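Thiol-disulfide isomerase and thioredoxins (PDB 3LOR) probably acts as a thiol-disulfide oxidoreductase or isomerase of the thioredoxin-like superfamily, and can bind calcium. Local coordinates at residues 11-16 and 110-115; 16-21 and 98-103; 6-11 and 131-136. All blocks are in the same frame, centred on the assembly; numbering follows the deposited sequence.

Contact 1 (11-16 and 110-115); sequences ELDVQE and PSTMKK
The calcium-binding residues Glu-11, Leu-12 and Asp-13, which carry no calcium in this chain, lie against the short helix 111-115. Asp-13 bonds to three residues of the helix. Its backbone N-H donates to Thr-112 OG1 at 2.8 Å, while its carboxylate reaches over to two further helix residues. Ser-111 OG donates to Asp-13 OD2 at 3.0 Å, coming in on the anti side but 34° out of the carboxylate plane. The other oxygen, Asp-13 OD1, forms a salt bridge with Lys-115 NZ at 3.1 Å; the two side chains meet tip to tip, with the ammonium above the carboxylate plane. The lysine chain bends about CG-CD (chi3 -94°), and its CE lies 3.1 Å from Asp-13 OD2. Lys-115 NZ also donates to the backbone O of Glu-11 at 2.8 Å, so one ammonium ties together two residues of the loop. Leu-12 adds a small apolar touch, CD2 to Thr-112 CG2 at 4.1 Å. At the helix start, the carboxylate of Asp-101 accepts from Thr-112 N and Met-113 N. Side chains of a short helix thus hold the loop of a calcium site where it leads into edge strand 14-17 of a thioredoxin-like fold.

Contact 2 (16-21 and 98-103); sequences EWVNHE and VAVDMP
Asn-19 bends back to grip the start of strand 98-101 at Val-98. From CB the side chain turns so that CG sits between its own backbone N and carbonyl carbon (chi1 68°), 3.6 Å from Val-98 N. The Asn-19 and Val-98 side chains cross at about a right angle. At the tip, Asn-19 OD1 accepts from Val-98 N at 2.8 Å in a fairly straight bond (164° at the hydrogen), the donor tilted from the carbonyl plane. Asn-19 ND2 packs on Val-98 CG2 at 3.7 Å and donates to Phe-96 O, so both ends of the amide are used and its flip is fixed.

Ahead of it the two chains pair as antiparallel strands. Val-100 N donates to Glu-16 O at 3.0 Å and Val-18 N to Val-98 O at 3.1 Å. Between these bonds lies the non-hydrogen-bonded pair Trp-17 and Ala-99, with CA atoms 4.4 Å apart. There the Ala-99 methyl makes a CH-pi contact: its CB stands 3.8 Å from the centroid of the six-membered ring of Trp-17, 13° off the normal. Leu-23, Pro-97 and Ile-68 also touch the indole.

On the other face of the sheet Val-18 CG2 meets Val-100 CG2 at 3.9 Å, and the Glu-16 side chain lies side by side with Val-100, pointing the same way, its CG near Val-100 CG2. Helix 82-91 packs here, through Lys-86 and Ile-89 on Val-18. Strand 98-101 is bonded on its far side to strand 65-71, through Ala-99 with Gly-69 and His-71. The chemistry implies that the asparagine amide continues the pairing beyond the strand, taking up a backbone N-H and a backbone carbonyl where the chain of 16-21 has already turned away.

Contact 3 (6-11 and 131-136); sequences NAPLLE and GRIRQV
Pro-8 and Leu-10 hold the N-terminal arm to the backbone of 131-133 by two main-chain bonds. Ile-133 N donates to Pro-8 O at 3.1 Å, and Leu-10 N to Gly-131 O at 2.9 Å. Between them Leu-9 and Arg-132 face each other as a single bridge with CA atoms 4.2 Å apart, near enough for Leu-9 CA to make a CA-H...O contact with Gly-131 O.

Ile-133 supplies the main apolar touch. CG1 stands anti to the carbonyl carbon (chi1 -70°) and rests on Leu-10 CB at 4.0 Å; CD1 beyond it lies 3.8 Å from Leu-10 CA and also brushes Pro-8 CG. The Leu-10 and Ile-133 side chains cross at about a right angle. Ala-7 CB sits 3.8 Å from Ile-133 O.

Strand 133-138 is the outermost strand on this side of the sheet and runs antiparallel to 123-127, the C-terminal hairpin expected of a thioredoxin fold, so the arm adds a short bridge at the foot of an edge strand. Gly-131, in the connection between those strands, has a positive phi (80°), a left-handed conformation that glycine takes readily.

Further out, Tyr-116 and Ile-125 pack on Ile-133, and Ala-127 on Leu-10, whose carbonyl O also accepts from Asn-25 ND2. The guanidinium of Arg-132 leads away from the arm, its NE paired with Asp-128 in a salt bridge. Asp-128 also takes NH1 of Arg-134, while NH2 of that arginine bridges to Glu-156. Beyond the pairing of Leu-9 with Arg-132, the strand has a classic beta bulge, with Arg-134 and Gln-135 both set opposite Leu-126.

Contacts 1 and 3 lie at the surface, and contact 2 is partly buried. One continuous run of chain, residues 6 to 21, supplies the first segment of all three: it starts beside strand 133-138 at one edge of the sheet in contact 3 and becomes strand 14-17 at the other edge in contact 2, whose centre is about 20 Å from that of contact 3. Contact 1 lies along the way, sharing Glu-11 with contact 3 and Glu-16 with contact 2, and Ser-111 N of contact 1 probably bonds to Met-102 O of contact 2. The chemistry shifts accordingly: charged and hydroxyl side chains in contact 1, strand pairing plus an indole-methyl contact and an asparagine amide in contact 2, backbone bonds and aliphatic packing in contact 3.

Contact 1 (11-16 and 110-115)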
loop_
_atom_site.group_PDB
_atom_site.type_symbol
_atom_site.label_atom_id
_atom_site.label_comp_id
_atom_site.label_asym_id
_atom_site.label_seq_id
_atom_site.Cartn_x
_atom_site.Cartn_y
_atom_site.Cartn_z
ATOM N N GLU A 11 -25.126 24.602 -1.634
ATOM C CA GLU A 11 -26.524 24.255 -1.684
ATOM C C GLU A 11 -26.761 22.929 -2.375
ATOM O O GLU A 11 -26.847 22.853 -3.577
ATOM C CB GLU A 11 -27.336 25.327 -2.386
ATOM C CG GLU A 11 -26.990 26.735 -2.084
ATOM C CD GLU A 11 -27.713 27.256 -0.888
ATOM O OE1 GLU A 11 -27.696 28.449 -0.645
ATOM O OE2 GLU A 11 -28.291 26.447 -0.197
ATOM N N LEU A 12 -26.884 21.883 -1.600
ATOM C CA LEU A 12 -27.182 20.603 -2.152
ATOM C C LEU A 12 -28.608 20.582 -2.629
ATOM O O LEU A 12 -29.447 21.069 -1.947
ATOM C CB LEU A 12 -26.979 19.560 -1.084
ATOM C CG LEU A 12 -25.569 19.426 -0.551
ATOM C CD1 LEU A 12 -25.421 18.321 0.368
ATOM C CD2 LEU A 12 -24.632 19.288 -1.661
ATOM N N ASP A 13 -28.883 20.034 -3.803
ATOM C CA ASP A 13 -30.251 19.776 -4.197
ATOM C C ASP A 13 -30.468 18.300 -4.000
ATOM O O ASP A 13 -29.911 17.513 -4.691
ATOM C CB ASP A 13 -30.536 20.141 -5.651
ATOM C CG ASP A 13 -30.257 21.583 -6.002
ATOM O OD1 ASP A 13 -30.526 22.506 -5.261
ATOM O OD2 ASP A 13 -29.765 21.787 -7.092
ATOM N N VAL A 14 -31.285 17.936 -3.034
ATOM C CA VAL A 14 -31.416 16.549 -2.638
ATOM C C VAL A 14 -32.777 15.916 -2.856
ATOM O O VAL A 14 -33.747 16.397 -2.359
ATOM C CB VAL A 14 -31.127 16.465 -1.160
ATOM C CG1 VAL A 14 -31.322 15.127 -0.626
ATOM C CG2 VAL A 14 -29.815 17.016 -0.870
ATOM N N GLN A 15 -32.854 14.830 -3.601
ATOM C CA GLN A 15 -34.087 14.074 -3.656
ATOM C C GLN A 15 -34.459 13.406 -2.347
ATOM O O GLN A 15 -35.576 13.497 -1.928
ATOM C CB GLN A 15 -34.068 13.075 -4.796
ATOM C CG GLN A 15 -35.090 11.979 -4.746
ATOM C CD GLN A 15 -35.020 11.052 -5.927
ATOM O OE1 GLN A 15 -34.178 10.214 -6.007
ATOM N NE2 GLN A 15 -35.919 11.208 -6.844
ATOM N N GLU A 16 -33.530 12.738 -1.706
ATOM C CA GLU A 16 -33.786 12.189 -0.397
ATOM C C GLU A 16 -32.527 11.893 0.390
ATOM O O GLU A 16 -31.497 11.693 -0.177
ATOM C CB GLU A 16 -34.607 10.919 -0.526
ATOM C CG GLU A 16 -33.979 9.910 -1.418
ATOM C CD GLU A 16 -34.833 8.718 -1.663
ATOM O OE1 GLU A 16 -35.404 8.637 -2.755
ATOM O OE2 GLU A 16 -34.918 7.853 -0.782
ATOM N N PRO A 110 -27.756 14.791 -12.884
ATOM C CA PRO A 110 -28.505 15.327 -11.760
ATOM C C PRO A 110 -28.122 16.752 -11.357
ATOM O O PRO A 110 -27.150 17.300 -11.778
ATOM C CB PRO A 110 -28.223 14.334 -10.648
ATOM C CG PRO A 110 -27.037 13.717 -10.997
ATOM C CD PRO A 110 -26.857 13.735 -12.456
ATOM N N SER A 111 -28.987 17.317 -10.558
ATOM C CA SER A 111 -29.058 18.719 -10.301
ATOM C C SER A 111 -27.884 19.383 -9.632
ATOM O O SER A 111 -27.392 20.328 -10.139
ATOM C CB SER A 111 -30.271 18.972 -9.460
ATOM O OG SER A 111 -30.639 20.290 -9.560
ATOM N N THR A 112 -27.416 18.841 -8.531
ATOM C CA THR A 112 -26.256 19.350 -7.852
ATOM C C THR A 112 -25.040 19.223 -8.736
ATOM O O THR A 112 -24.261 20.120 -8.843
ATOM C CB THR A 112 -26.040 18.686 -6.479
ATOM O OG1 THR A 112 -27.222 18.757 -5.716
ATOM C CG2 THR A 112 -24.974 19.357 -5.722
HETATM N N MSE A 113 -24.922 18.116 -9.412
HETATM C CA MSE A 113 -23.823 17.881 -10.301
HETATM C C MSE A 113 -23.764 18.870 -11.459
HETATM O O MSE A 113 -22.719 19.336 -11.795
HETATM C CB MSE A 113 -23.870 16.439 -10.804
HETATM C CG MSE A 113 -22.866 16.047 -11.884
HETATM SE SE MSE A 113 -22.614 14.167 -12.147
HETATM C CE MSE A 113 -21.793 14.260 -13.702
ATOM N N LYS A 114 -24.904 19.171 -12.049
ATOM C CA LYS A 114 -25.042 20.187 -13.072
ATOM C C LYS A 114 -24.715 21.569 -12.566
ATOM O O LYS A 114 -23.977 22.293 -13.146
ATOM C CB LYS A 114 -26.482 20.228 -13.527
ATOM C CG LYS A 114 -26.710 20.408 -14.987
ATOM C CD LYS A 114 -25.868 21.444 -15.623
ATOM C CE LYS A 114 -26.502 21.974 -16.860
ATOM N NZ LYS A 114 -25.563 21.944 -17.946
ATOM N N LYS A 115 -25.262 21.891 -11.426
ATOM C CA LYS A 115 -25.146 23.190 -10.844
ATOM C C LYS A 115 -23.687 23.547 -10.597
ATOM O O LYS A 115 -23.278 24.636 -10.852
ATOM C CB LYS A 115 -25.909 23.156 -9.535
ATOM C CG LYS A 115 -26.061 24.409 -8.825
ATOM C CD LYS A 115 -26.332 24.174 -7.332
ATOM C CE LYS A 115 -27.758 24.169 -7.032
ATOM N NZ LYS A 115 -28.072 24.390 -5.635
#

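Contact 2 (16-21 and 98-103)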
loop_
_atom_site.group_PDB
_atom_site.type_symbol
_atom_site.label_atom_id
_atom_site.label_comp_id
_atom_site.label_asym_id
_atom_site.label_seq_id
_atom_site.Cartn_x
_atom_site.Cartn_y
_atom_site.Cartn_z
ATOM N N GLU A 16 -33.530 12.738 -1.706
ATOM C CA GLU A 16 -33.786 12.189 -0.397
ATOM C C GLU A 16 -32.527 11.893 0.390
ATOM O O GLU A 16 -31.497 11.693 -0.177
ATOM C CB GLU A 16 -34.607 10.919 -0.526
ATOM C CG GLU A 16 -33.979 9.910 -1.418
ATOM C CD GLU A 16 -34.833 8.718 -1.663
ATOM O OE1 GLU A 16 -35.404 8.637 -2.755
ATOM O OE2 GLU A 16 -34.918 7.853 -0.782
ATOM N N TRP A 17 -32.648 11.841 1.702
ATOM C CA TRP A 17 -31.567 11.406 2.540
ATOM C C TRP A 17 -31.799 9.958 2.969
ATOM O O TRP A 17 -32.711 9.627 3.637
ATOM C CB TRP A 17 -31.418 12.303 3.744
ATOM C CG TRP A 17 -30.956 13.679 3.533
ATOM C CD1 TRP A 17 -31.714 14.747 3.260
ATOM C CD2 TRP A 17 -29.629 14.153 3.635
ATOM N NE1 TRP A 17 -30.961 15.851 3.164
ATOM C CE2 TRP A 17 -29.664 15.517 3.399
ATOM C CE3 TRP A 17 -28.411 13.551 3.887
ATOM C CZ2 TRP A 17 -28.532 16.285 3.413
ATOM C CZ3 TRP A 17 -27.330 14.291 3.907
ATOM C CH2 TRP A 17 -27.375 15.646 3.661
ATOM N N VAL A 18 -30.963 9.098 2.476
ATOM C CA VAL A 18 -31.108 7.675 2.572
ATOM C C VAL A 18 -30.955 6.971 3.917
ATOM O O VAL A 18 -31.609 6.007 4.170
ATOM C CB VAL A 18 -30.296 7.028 1.487
ATOM C CG1 VAL A 18 -29.690 5.814 1.949
ATOM C CG2 VAL A 18 -31.151 6.816 0.285
ATOM N N ASN A 19 -30.052 7.458 4.737
ATOM C CA ASN A 19 -29.624 6.823 5.964
ATOM C C ASN A 19 -29.592 7.700 7.186
ATOM O O ASN A 19 -28.922 7.391 8.131
ATOM C CB ASN A 19 -28.223 6.290 5.749
ATOM C CG ASN A 19 -27.193 7.394 5.574
ATOM O OD1 ASN A 19 -27.499 8.489 5.204
ATOM N ND2 ASN A 19 -25.986 7.080 5.840
ATOM N N HIS A 20 -30.208 8.857 7.103
ATOM C CA HIS A 20 -30.053 9.840 8.126
ATOM C C HIS A 20 -31.112 10.869 7.984
ATOM O O HIS A 20 -31.634 11.059 6.944
ATOM C CB HIS A 20 -28.714 10.508 7.923
ATOM C CG HIS A 20 -28.228 11.303 9.083
ATOM N ND1 HIS A 20 -28.562 12.616 9.268
ATOM C CD2 HIS A 20 -27.395 10.986 10.090
ATOM C CE1 HIS A 20 -27.977 13.067 10.352
ATOM N NE2 HIS A 20 -27.260 12.099 10.868
ATOM N N GLU A 21 -31.376 11.578 9.048
ATOM C CA GLU A 21 -32.175 12.745 8.975
ATOM C C GLU A 21 -31.409 13.736 8.159
ATOM O O GLU A 21 -30.209 13.766 8.208
ATOM C CB GLU A 21 -32.332 13.306 10.362
ATOM C CG GLU A 21 -33.106 14.552 10.421
ATOM C CD GLU A 21 -32.777 15.319 11.638
ATOM O OE1 GLU A 21 -31.590 15.379 11.948
ATOM O OE2 GLU A 21 -33.675 15.852 12.293
ATOM N N VAL A 98 -25.765 10.139 3.785
ATOM C CA VAL A 98 -25.733 10.019 2.366
ATOM C C VAL A 98 -26.988 10.585 1.768
ATOM O O VAL A 98 -28.054 10.245 2.153
ATOM C CB VAL A 98 -25.623 8.596 1.964
ATOM C CG1 VAL A 98 -25.582 8.480 0.548
ATOM C CG2 VAL A 98 -24.487 7.959 2.601
ATOM N N ALA A 99 -26.826 11.448 0.803
ATOM C CA ALA A 99 -27.925 11.999 0.084
ATOM C C ALA A 99 -27.876 11.612 -1.361
ATOM O O ALA A 99 -26.850 11.380 -1.916
ATOM C CB ALA A 99 -27.947 13.454 0.208
ATOM N N VAL A 100 -29.033 11.567 -1.955
ATOM C CA VAL A 100 -29.217 11.286 -3.337
ATOM C C VAL A 100 -29.456 12.623 -4.052
ATOM O O VAL A 100 -30.347 13.337 -3.727
ATOM C CB VAL A 100 -30.435 10.388 -3.462
ATOM C CG1 VAL A 100 -30.827 10.145 -4.871
ATOM C CG2 VAL A 100 -30.229 9.117 -2.729
ATOM N N ASP A 101 -28.627 12.927 -5.022
ATOM C CA ASP A 101 -28.689 14.128 -5.829
ATOM C C ASP A 101 -30.004 14.157 -6.605
ATOM O O ASP A 101 -30.390 13.201 -7.176
ATOM C CB ASP A 101 -27.456 14.137 -6.749
ATOM C CG ASP A 101 -27.221 15.459 -7.479
ATOM O OD1 ASP A 101 -27.993 16.376 -7.343
ATOM O OD2 ASP A 101 -26.268 15.538 -8.235
HETATM N N MSE A 102 -30.699 15.266 -6.592
HETATM C CA MSE A 102 -31.972 15.358 -7.243
HETATM C C MSE A 102 -31.848 15.219 -8.725
HETATM O O MSE A 102 -31.082 15.875 -9.364
HETATM C CB MSE A 102 -32.608 16.691 -6.938
HETATM C CG MSE A 102 -33.908 16.942 -7.688
HETATM SE SE MSE A 102 -35.307 15.970 -6.912
HETATM C CE MSE A 102 -35.513 17.111 -5.509
ATOM N N PRO A 103 -32.604 14.302 -9.252
ATOM C CA PRO A 103 -32.634 14.073 -10.675
ATOM C C PRO A 103 -33.372 15.181 -11.402
ATOM O O PRO A 103 -34.241 15.789 -10.850
ATOM C CB PRO A 103 -33.365 12.767 -10.774
ATOM C CG PRO A 103 -34.087 12.687 -9.625
ATOM C CD PRO A 103 -33.393 13.314 -8.548
#

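Contact 3 (6-11 and 131-136)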
loop_
_atom_site.group_PDB
_atom_site.type_symbol
_atom_site.label_atom_id
_atom_site.label_comp_id
_atom_site.label_asym_id
_atom_site.label_seq_id
_atom_site.Cartn_x
_atom_site.Cartn_y
_atom_site.Cartn_z
ATOM N N ASN A 6 -16.906 36.495 -3.716
ATOM C CA ASN A 6 -17.436 35.839 -4.881
ATOM C C ASN A 6 -17.859 34.372 -4.743
ATOM O O ASN A 6 -18.567 33.855 -5.577
ATOM C CB ASN A 6 -16.475 36.034 -6.038
ATOM C CG ASN A 6 -16.165 37.488 -6.278
ATOM O OD1 ASN A 6 -16.992 38.337 -6.041
ATOM N ND2 ASN A 6 -14.966 37.774 -6.732
ATOM N N ALA A 7 -17.399 33.696 -3.712
ATOM C CA ALA A 7 -17.681 32.289 -3.599
ATOM C C ALA A 7 -19.143 32.016 -3.299
ATOM O O ALA A 7 -19.733 32.640 -2.479
ATOM C CB ALA A 7 -16.827 31.692 -2.586
ATOM N N PRO A 8 -19.709 31.074 -4.006
ATOM C CA PRO A 8 -21.074 30.630 -3.799
ATOM C C PRO A 8 -21.210 29.785 -2.575
ATOM O O PRO A 8 -20.289 29.101 -2.250
ATOM C CB PRO A 8 -21.298 29.750 -4.992
ATOM C CG PRO A 8 -20.019 29.161 -5.210
ATOM C CD PRO A 8 -19.013 30.194 -4.934
ATOM N N LEU A 9 -22.363 29.829 -1.939
ATOM C CA LEU A 9 -22.693 28.974 -0.822
ATOM C C LEU A 9 -22.953 27.566 -1.248
ATOM O O LEU A 9 -23.429 27.335 -2.306
ATOM C CB LEU A 9 -23.904 29.494 -0.091
ATOM C CG LEU A 9 -23.850 30.866 0.537
ATOM C CD1 LEU A 9 -25.199 31.363 0.745
ATOM C CD2 LEU A 9 -23.169 30.824 1.815
ATOM N N LEU A 10 -22.670 26.623 -0.395
ATOM C CA LEU A 10 -23.014 25.275 -0.689
ATOM C C LEU A 10 -24.519 25.074 -0.561
ATOM O O LEU A 10 -25.091 25.356 0.444
ATOM C CB LEU A 10 -22.273 24.380 0.263
ATOM C CG LEU A 10 -22.570 22.913 0.252
ATOM C CD1 LEU A 10 -22.050 22.320 -0.960
ATOM C CD2 LEU A 10 -21.981 22.274 1.408
ATOM N N GLU A 11 -25.126 24.602 -1.634
ATOM C CA GLU A 11 -26.524 24.255 -1.684
ATOM C C GLU A 11 -26.761 22.929 -2.375
ATOM O O GLU A 11 -26.847 22.853 -3.577
ATOM C CB GLU A 11 -27.336 25.327 -2.386
ATOM C CG GLU A 11 -26.990 26.735 -2.084
ATOM C CD GLU A 11 -27.713 27.256 -0.888
ATOM O OE1 GLU A 11 -27.696 28.449 -0.645
ATOM O OE2 GLU A 11 -28.291 26.447 -0.197
ATOM N N GLY A 131 -20.116 28.091 5.321
ATOM C CA GLY A 131 -20.852 27.409 4.297
ATOM C C GLY A 131 -20.526 27.741 2.877
ATOM O O GLY A 131 -21.260 27.488 1.994
ATOM N N ARG A 132 -19.377 28.288 2.635
ATOM C CA ARG A 132 -19.098 28.613 1.275
ATOM C C ARG A 132 -18.091 27.699 0.618
ATOM O O ARG A 132 -17.203 27.256 1.250
ATOM C CB ARG A 132 -18.869 30.108 1.096
ATOM C CG ARG A 132 -17.579 30.627 1.423
ATOM C CD ARG A 132 -17.698 32.022 1.984
ATOM N NE ARG A 132 -16.810 32.133 3.111
ATOM C CZ ARG A 132 -16.322 33.247 3.620
ATOM N NH1 ARG A 132 -16.636 34.425 3.139
ATOM N NH2 ARG A 132 -15.511 33.173 4.641
ATOM N N ILE A 133 -18.305 27.372 -0.635
ATOM C CA ILE A 133 -17.485 26.418 -1.334
ATOM C C ILE A 133 -16.105 26.969 -1.584
ATOM O O ILE A 133 -15.946 28.045 -2.081
ATOM C CB ILE A 133 -18.156 26.014 -2.624
ATOM C CG1 ILE A 133 -19.370 25.189 -2.309
ATOM C CG2 ILE A 133 -17.258 25.198 -3.497
ATOM C CD1 ILE A 133 -20.296 25.174 -3.331
ATOM N N ARG A 134 -15.114 26.216 -1.175
ATOM C CA ARG A 134 -13.757 26.649 -1.300
ATOM C C ARG A 134 -12.887 25.824 -2.209
ATOM O O ARG A 134 -11.921 26.308 -2.710
ATOM C CB ARG A 134 -13.134 26.793 0.066
ATOM C CG ARG A 134 -13.911 27.658 0.974
ATOM C CD ARG A 134 -13.639 29.095 0.771
ATOM N NE ARG A 134 -12.252 29.409 1.006
ATOM C CZ ARG A 134 -11.745 29.733 2.178
ATOM N NH1 ARG A 134 -12.506 29.818 3.222
ATOM N NH2 ARG A 134 -10.476 29.984 2.284
ATOM N N GLN A 135 -13.228 24.567 -2.393
ATOM C CA GLN A 135 -12.553 23.699 -3.325
ATOM C C GLN A 135 -13.481 22.728 -3.962
ATOM O O GLN A 135 -14.316 22.219 -3.317
ATOM C CB GLN A 135 -11.512 22.879 -2.612
ATOM C CG GLN A 135 -10.337 23.618 -2.178
ATOM C CD GLN A 135 -9.331 23.804 -3.257
ATOM O OE1 GLN A 135 -9.228 23.030 -4.176
ATOM N NE2 GLN A 135 -8.578 24.834 -3.133
ATOM N N VAL A 136 -13.291 22.465 -5.239
ATOM C CA VAL A 136 -13.926 21.386 -5.925
ATOM C C VAL A 136 -12.866 20.636 -6.666
ATOM O O VAL A 136 -12.193 21.208 -7.466
ATOM C CB VAL A 136 -14.939 21.876 -6.911
ATOM C CG1 VAL A 136 -15.596 20.758 -7.554
ATOM C CG2 VAL A 136 -15.919 22.706 -6.261
#